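Long-range contacts in nitrophorin Cim l NP (Cimex lectularius, PDB 2IMQ), which carries nitric oxide on a heme b group in bed bug saliva and delivers it to the victim during feeding, which dilates the blood vessels: residues L7-V12 against P37-V42; I169-V174 against S240-A245. All coordinates share one frame; numbering follows the deposited sequence.

Interaction 1: residues L7-V12 against P37-V42; sequences LSVHTV and PDVIAV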
ATOM      1  N   LEU A   7       2.871  16.946  -8.913  1.00 23.72           N
ATOM      2  CA  LEU A   7       2.160  15.834  -9.434  1.00 22.63           C
ATOM      3  C   LEU A   7       1.311  15.263  -8.312  1.00 22.54           C
ATOM      4  O   LEU A   7       1.637  15.416  -7.108  1.00 23.57           O
ATOM      5  CB  LEU A   7       3.126  14.775  -9.988  1.00 22.53           C
ATOM      6  CG  LEU A   7       4.002  15.178 -11.183  1.00 25.35           C
ATOM      7  CD1 LEU A   7       5.096  14.205 -11.430  1.00 27.74           C
ATOM      8  CD2 LEU A   7       3.133  15.351 -12.405  1.00 27.02           C
ATOM      9  N   SER A   8       0.249  14.572  -8.697  1.00 21.31           N
ATOM     10  CA  SER A   8      -0.588  13.830  -7.730  1.00 21.43           C
ATOM     11  C   SER A   8      -0.437  12.327  -7.872  1.00 20.32           C
ATOM     12  O   SER A   8      -0.223  11.806  -8.952  1.00 19.94           O
ATOM     13  CB  SER A   8      -2.040  14.210  -7.868  1.00 24.32           C
ATOM     14  OG  SER A   8      -2.510  13.943  -9.141  1.00 30.78           O
ATOM     15  N   VAL A   9      -0.492  11.658  -6.731  1.00 17.71           N
ATOM     16  CA  VAL A   9      -0.303  10.229  -6.648  1.00 18.33           C
ATOM     17  C   VAL A   9      -1.432   9.701  -5.807  1.00 16.59           C
ATOM     18  O   VAL A   9      -1.724  10.265  -4.745  1.00 18.15           O
ATOM     19  CB  VAL A   9       1.049   9.849  -5.928  1.00 18.62           C
ATOM     20  CG1 VAL A   9       1.223   8.319  -5.815  1.00 19.21           C
ATOM     21  CG2 VAL A   9       2.201  10.515  -6.618  1.00 19.81           C
ATOM     22  N   HIS A  10      -2.104   8.659  -6.305  1.00 17.17           N
ATOM     23  CA  HIS A  10      -3.052   7.860  -5.503  1.00 16.66           C
ATOM     24  C   HIS A  10      -2.451   6.499  -5.283  1.00 17.30           C
ATOM     25  O   HIS A  10      -1.920   5.897  -6.214  1.00 17.31           O
ATOM     26  CB  HIS A  10      -4.399   7.688  -6.233  1.00 18.42           C
ATOM     27  CG  HIS A  10      -5.223   8.939  -6.306  1.00 18.28           C
ATOM     28  ND1 HIS A  10      -6.559   8.929  -6.671  1.00 18.68           N
ATOM     29  CD2 HIS A  10      -4.901  10.232  -6.058  1.00 19.16           C
ATOM     30  CE1 HIS A  10      -7.010  10.173  -6.653  1.00 20.82           C
ATOM     31  NE2 HIS A  10      -6.025  10.984  -6.303  1.00 21.72           N
ATOM     32  N   THR A  11      -2.539   6.026  -4.062  1.00 16.08           N
ATOM     33  CA  THR A  11      -2.182   4.658  -3.741  1.00 16.19           C
ATOM     34  C   THR A  11      -3.339   3.960  -3.095  1.00 14.55           C
ATOM     35  O   THR A  11      -4.097   4.569  -2.327  1.00 16.53           O
ATOM     36  CB  THR A  11      -0.951   4.611  -2.787  1.00 16.46           C
ATOM     37  OG1 THR A  11      -1.261   5.183  -1.512  1.00 16.89           O
ATOM     38  CG2 THR A  11       0.226   5.377  -3.374  1.00 17.78           C
ATOM     39  N   VAL A  12      -3.480   2.680  -3.377  1.00 15.69           N
ATOM     40  CA  VAL A  12      -4.414   1.865  -2.653  1.00 15.14           C
ATOM     41  C   VAL A  12      -3.802   0.548  -2.315  1.00 15.28           C
ATOM     42  O   VAL A  12      -3.135  -0.055  -3.162  1.00 16.07           O
ATOM     43  CB  VAL A  12      -5.775   1.727  -3.420  1.00 17.36           C
ATOM     44  CG1 VAL A  12      -5.620   0.986  -4.739  1.00 18.25           C
ATOM     45  CG2 VAL A  12      -6.825   1.062  -2.581  1.00 17.55           C
ATOM     46  N   PRO A  37      -5.319  11.699 -11.109  1.00 23.25           N
ATOM     47  CA  PRO A  37      -3.976  11.700 -10.577  1.00 23.11           C
ATOM     48  C   PRO A  37      -2.975  11.325 -11.609  1.00 20.52           C
ATOM     49  O   PRO A  37      -3.254  10.566 -12.531  1.00 22.39           O
ATOM     50  CB  PRO A  37      -4.028  10.633  -9.503  1.00 23.13           C
ATOM     51  CG  PRO A  37      -5.131   9.754  -9.877  1.00 22.59           C
ATOM     52  CD  PRO A  37      -6.164  10.681 -10.487  1.00 23.17           C
ATOM     53  N   ASP A  38      -1.755  11.815 -11.462  1.00 19.95           N
ATOM     54  CA  ASP A  38      -0.689  11.490 -12.394  1.00 20.54           C
ATOM     55  C   ASP A  38      -0.167  10.077 -12.311  1.00 21.33           C
ATOM     56  O   ASP A  38       0.157   9.464 -13.324  1.00 21.03           O
ATOM     57  CB  ASP A  38       0.429  12.504 -12.222  1.00 22.16           C
ATOM     58  CG  ASP A  38      -0.047  13.899 -12.443  1.00 22.13           C
ATOM     59  OD1 ASP A  38      -0.415  14.220 -13.617  1.00 25.30           O
ATOM     60  OD2 ASP A  38      -0.189  14.706 -11.494  1.00 25.29           O
ATOM     61  N   VAL A  39      -0.104   9.547 -11.081  1.00 18.93           N
ATOM     62  CA  VAL A  39       0.411   8.211 -10.823  1.00 18.77           C
ATOM     63  C   VAL A  39      -0.583   7.478  -9.924  1.00 16.50           C
ATOM     64  O   VAL A  39      -1.139   8.082  -9.000  1.00 18.88           O
ATOM     65  CB  VAL A  39       1.790   8.292 -10.103  1.00 18.49           C
ATOM     66  CG1 VAL A  39       2.269   6.913  -9.760  1.00 21.16           C
ATOM     67  CG2 VAL A  39       2.724   9.109 -10.983  1.00 21.30           C
ATOM     68  N   ILE A  40      -0.810   6.219 -10.239  1.00 17.79           N
ATOM     69  CA  ILE A  40      -1.632   5.355  -9.366  1.00 17.62           C
ATOM     70  C   ILE A  40      -0.900   4.069  -9.087  1.00 16.82           C
ATOM     71  O   ILE A  40      -0.350   3.432 -10.000  1.00 18.47           O
ATOM     72  CB  ILE A  40      -2.966   4.991 -10.081  1.00 18.41           C
ATOM     73  CG1 ILE A  40      -3.816   6.223 -10.395  1.00 20.28           C
ATOM     74  CG2 ILE A  40      -3.786   4.069  -9.242  1.00 18.10           C
ATOM     75  CD1 ILE A  40      -5.023   5.923 -11.309  1.00 21.21           C
ATOM     76  N   ALA A  41      -0.850   3.674  -7.812  1.00 15.87           N
ATOM     77  CA  ALA A  41      -0.239   2.419  -7.435  1.00 16.57           C
ATOM     78  C   ALA A  41      -1.268   1.580  -6.667  1.00 14.77           C
ATOM     79  O   ALA A  41      -1.989   2.132  -5.824  1.00 16.31           O
ATOM     80  CB  ALA A  41       0.972   2.633  -6.607  1.00 17.52           C
ATOM     81  N   VAL A  42      -1.326   0.311  -7.001  1.00 15.83           N
ATOM     82  CA  VAL A  42      -2.232  -0.663  -6.396  1.00 15.40           C
ATOM     83  C   VAL A  42      -1.465  -1.834  -5.818  1.00 16.05           C
ATOM     84  O   VAL A  42      -0.747  -2.504  -6.549  1.00 15.75           O
ATOM     85  CB  VAL A  42      -3.220  -1.215  -7.469  1.00 17.14           C
ATOM     86  CG1 VAL A  42      -4.212  -2.190  -6.835  1.00 17.62           C
ATOM     87  CG2 VAL A  42      -3.945  -0.016  -8.172  1.00 18.28           C
TER
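L7 lays its CD2 methyl against the carboxylate of D38, 3.5 Å from D38 CG, the two side chains crossing at about a right angle. At S8 the backbone N gives a nearly straight 2.8 Å bond (170°) to D38 OD2, on the anti lone pair of that oxygen; D38 OD1 is taken by H94. S8 OG sits between its own N and carbonyl carbon (chi1 59°), where it accepts from D38 N at 3.2 Å, while S8 O receives V39 N. V9 then runs side by side with V39, its CG2 4.2 Å from V39 CB, and F131 of strand 127-135 covers both. This is the parallel pair of a beta-alpha-beta unit, strands 6-17 and 39-46 joined through helix 26-29. H10 points to the other face; its backbone N bonds V39 O and its O accepts from A41 N. P37 CG stands over one face of the H10 ring, 3.6 Å from its centroid, a CH-pi contact, and ND1 bonds L29 O. T11 turns back to the face of V9, beside A41. V12 N continues the ladder to A41 O at 2.9 Å, and V12 CG1 meets CG2 of V42, whose side chain lies about 4 Å from the heme.

Interaction 2: residues I169-V174 against S240-A245; sequences IGDLNV and SWTDRA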
ATOM      1  N   ILE A 169       3.322   0.772   0.603  1.00 13.99           N
ATOM      2  CA  ILE A 169       1.873   0.503   0.722  1.00 13.93           C
ATOM      3  C   ILE A 169       1.618  -0.979   0.871  1.00 14.59           C
ATOM      4  O   ILE A 169       2.221  -1.794   0.180  1.00 16.88           O
ATOM      5  CB  ILE A 169       1.092   1.056  -0.487  1.00 14.67           C
ATOM      6  CG1 ILE A 169       1.640   0.531  -1.818  1.00 16.50           C
ATOM      7  CG2 ILE A 169       1.112   2.583  -0.431  1.00 16.42           C
ATOM      8  CD1 ILE A 169       0.731   0.970  -3.012  1.00 18.22           C
ATOM      9  N   GLY A 170       0.727  -1.314   1.790  1.00 14.65           N
ATOM     10  CA  GLY A 170       0.363  -2.691   2.023  1.00 15.39           C
ATOM     11  C   GLY A 170       0.121  -2.887   3.498  1.00 13.69           C
ATOM     12  O   GLY A 170       0.149  -1.953   4.308  1.00 14.43           O
ATOM     13  N   ASP A 171      -0.125  -4.137   3.821  1.00 13.66           N
ATOM     14  CA  ASP A 171      -0.283  -4.560   5.197  1.00 14.21           C
ATOM     15  C   ASP A 171       1.117  -4.829   5.736  1.00 13.80           C
ATOM     16  O   ASP A 171       1.785  -5.799   5.307  1.00 16.50           O
ATOM     17  CB  ASP A 171      -1.180  -5.774   5.303  1.00 14.49           C
ATOM     18  CG  ASP A 171      -1.322  -6.311   6.699  1.00 14.26           C
ATOM     19  OD1 ASP A 171      -0.654  -5.762   7.620  1.00 14.89           O
ATOM     20  OD2 ASP A 171      -2.115  -7.268   6.855  1.00 17.21           O
ATOM     21  N   LEU A 172       1.590  -3.958   6.611  1.00 13.70           N
ATOM     22  CA  LEU A 172       2.931  -4.014   7.168  1.00 13.86           C
ATOM     23  C   LEU A 172       3.129  -5.055   8.280  1.00 12.68           C
ATOM     24  O   LEU A 172       4.204  -5.166   8.819  1.00 13.73           O
ATOM     25  CB  LEU A 172       3.328  -2.661   7.700  1.00 15.11           C
ATOM     26  CG  LEU A 172       3.200  -1.449   6.746  1.00 18.95           C
ATOM     27  CD1 LEU A 172       3.573  -0.174   7.457  1.00 19.07           C
ATOM     28  CD2 LEU A 172       4.002  -1.594   5.483  1.00 22.18           C
ATOM     29  N   ASN A 173       2.062  -5.742   8.616  1.00 12.62           N
ATOM     30  CA  ASN A 173       2.027  -6.670   9.736  1.00 12.69           C
ATOM     31  C   ASN A 173       2.221  -5.978  11.050  1.00 13.08           C
ATOM     32  O   ASN A 173       2.686  -6.527  12.011  1.00 14.46           O
ATOM     33  CB  ASN A 173       2.955  -7.896   9.584  1.00 14.41           C
ATOM     34  CG  ASN A 173       2.406  -9.059  10.313  1.00 15.23           C
ATOM     35  OD1 ASN A 173       1.181  -9.223  10.373  1.00 19.48           O
ATOM     36  ND2 ASN A 173       3.288  -9.874  10.872  1.00 16.43           N
ATOM     37  N   VAL A 174       1.840  -4.712  11.073  1.00 12.45           N
ATOM     38  CA  VAL A 174       1.773  -3.849  12.259  1.00 11.88           C
ATOM     39  C   VAL A 174       0.319  -3.936  12.817  1.00 12.34           C
ATOM     40  O   VAL A 174      -0.618  -3.746  12.059  1.00 12.97           O
ATOM     41  CB  VAL A 174       2.134  -2.384  11.899  1.00 12.86           C
ATOM     42  CG1 VAL A 174       1.790  -1.462  13.007  1.00 14.93           C
ATOM     43  CG2 VAL A 174       3.606  -2.300  11.563  1.00 14.56           C
ATOM     44  N   SER A 240      -7.344  -3.408  14.370  1.00 12.44           N
ATOM     45  CA  SER A 240      -6.053  -2.877  13.974  1.00 11.82           C
ATOM     46  C   SER A 240      -6.114  -2.197  12.626  1.00 11.98           C
ATOM     47  O   SER A 240      -7.030  -2.459  11.840  1.00 12.81           O
ATOM     48  CB  SER A 240      -4.998  -4.008  13.893  1.00 13.25           C
ATOM     49  OG  SER A 240      -4.758  -4.584  15.132  1.00 13.68           O
ATOM     50  N   TRP A 241      -5.083  -1.389  12.374  1.00 12.22           N
ATOM     51  CA  TRP A 241      -4.836  -0.772  11.084  1.00 11.92           C
ATOM     52  C   TRP A 241      -3.854  -1.646  10.331  1.00 12.60           C
ATOM     53  O   TRP A 241      -2.655  -1.666  10.640  1.00 13.28           O
ATOM     54  CB  TRP A 241      -4.334   0.627  11.277  1.00 13.34           C
ATOM     55  CG  TRP A 241      -5.418   1.555  11.761  1.00 12.82           C
ATOM     56  CD1 TRP A 241      -6.352   2.185  11.017  1.00 13.52           C
ATOM     57  CD2 TRP A 241      -5.621   1.987  13.113  1.00 12.70           C
ATOM     58  NE1 TRP A 241      -7.154   2.941  11.835  1.00 14.81           N
ATOM     59  CE2 TRP A 241      -6.705   2.857  13.119  1.00 13.15           C
ATOM     60  CE3 TRP A 241      -5.008   1.680  14.331  1.00 14.70           C
ATOM     61  CZ2 TRP A 241      -7.150   3.467  14.264  1.00 15.80           C
ATOM     62  CZ3 TRP A 241      -5.465   2.291  15.481  1.00 15.38           C
ATOM     63  CH2 TRP A 241      -6.541   3.167  15.421  1.00 15.78           C
ATOM     64  N   THR A 242      -4.369  -2.362   9.365  1.00 12.18           N
ATOM     65  CA  THR A 242      -3.576  -3.352   8.640  1.00 13.58           C
ATOM     66  C   THR A 242      -2.923  -2.759   7.398  1.00 13.28           C
ATOM     67  O   THR A 242      -1.708  -2.524   7.367  1.00 14.31           O
ATOM     68  CB  THR A 242      -4.389  -4.580   8.400  1.00 13.69           C
ATOM     69  OG1 THR A 242      -5.564  -4.223   7.702  1.00 15.38           O
ATOM     70  CG2 THR A 242      -4.790  -5.184   9.696  1.00 14.92           C
ATOM     71  N   ASP A 243      -3.727  -2.369   6.434  1.00 13.40           N
ATOM     72  CA  ASP A 243      -3.206  -1.649   5.238  1.00 13.57           C
ATOM     73  C   ASP A 243      -2.774  -0.241   5.620  1.00 13.04           C
ATOM     74  O   ASP A 243      -3.549   0.489   6.244  1.00 14.28           O
ATOM     75  CB  ASP A 243      -4.278  -1.597   4.167  1.00 14.71           C
ATOM     76  CG  ASP A 243      -4.418  -2.950   3.492  1.00 17.25           C
ATOM     77  OD1 ASP A 243      -3.535  -3.249   2.616  1.00 17.71           O
ATOM     78  OD2 ASP A 243      -5.304  -3.801   3.776  1.00 18.29           O
ATOM     79  N   ARG A 244      -1.571   0.154   5.229  1.00 12.54           N
ATOM     80  CA  ARG A 244      -0.996   1.415   5.557  1.00 12.66           C
ATOM     81  C   ARG A 244      -0.359   1.994   4.327  1.00 13.03           C
ATOM     82  O   ARG A 244       0.043   1.289   3.411  1.00 14.18           O
ATOM     83  CB  ARG A 244       0.091   1.295   6.668  1.00 13.12           C
ATOM     84  CG  ARG A 244      -0.297   0.414   7.837  1.00 13.70           C
ATOM     85  CD  ARG A 244      -1.407   0.948   8.730  1.00 13.86           C
ATOM     86  NE  ARG A 244      -0.941   1.919   9.686  1.00 14.60           N
ATOM     87  CZ  ARG A 244      -0.547   1.638  10.914  1.00 13.53           C
ATOM     88  NH1 ARG A 244      -0.586   0.388  11.384  1.00 13.43           N
ATOM     89  NH2 ARG A 244      -0.075   2.621  11.681  1.00 15.09           N
ATOM     90  N   ALA A 245      -0.226   3.315   4.342  1.00 12.96           N
ATOM     91  CA  ALA A 245       0.594   4.046   3.355  1.00 13.07           C
ATOM     92  C   ALA A 245       1.591   4.902   4.064  1.00 14.05           C
ATOM     93  O   ALA A 245       1.223   5.721   4.914  1.00 15.69           O
ATOM     94  CB  ALA A 245      -0.301   4.936   2.472  1.00 15.43           C
TER
HETATM   95  O   HOH W   1      -2.088  -5.323   1.554  1.00 22.63           O
HETATM   96  O   HOH W   2      -0.005  -3.145   9.357  1.00 13.37           O
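T242 O lies 2.7 Å from a water that is also 2.8 Å from V174 O, placed to donate to them though more acceptors are in reach than it has protons; it accepts weakly from L172 N, spanning the segments where they part. Beside it D171 OD1 accepts from N173 N, an Asx turn, the N-H arriving from above the carboxylate plane; R175 makes a salt bridge to OD1, and N15 binds OD2. Before the turn the pairing is antiparallel: G170 N bonds R244 O at 3.1 Å, and R244 N returns to G170 O at 2.9 Å, 41° out of the carbonyl plane. G170 has phi 144°, where a CB would jam against the preceding carbonyl. The R244 side chain, bent at chi2 and chi3, passes its CB and CG by L172 CD1, both at 3.9 Å, and brings NH1 within 3.4 Å of V174 CG1. NH1 also bonds W241 O; E215 and D199 make salt bridges to the guanidinium. A second water, S13 OG and N15 N hold the D243 carboxylate. The GDLN and WTDR sequences pair probably as in the related inositol polyphosphate 5-phosphatases, and these bonds fix the rotation of both carboxylates and the guanidinium.

How the interactions relate
Both contacts are buried, yet they belong to different sheets of the beta-sandwich. Interaction 1 pairs parallel neighbours inside the six-strand sheet, 6-17 and 39-46, and is mostly a regular backbone ladder with apolar side chains. Interaction 2 sits at the end of strand 165-169, where it pairs with 243-248, an edge strand of the five-strand sheet; its regular pairing is short and gives way to waters and charged side chains. The sheets meet directly: I169 CG2 packs 3.7 Å from T11 OG1, I169 CD1 lies 4.0 Å from A41 CB, and A245 also touches T11. V42 of interaction 1 borders the heme, whereas the side chain of D243 in interaction 2 is about 10 Å from the heme.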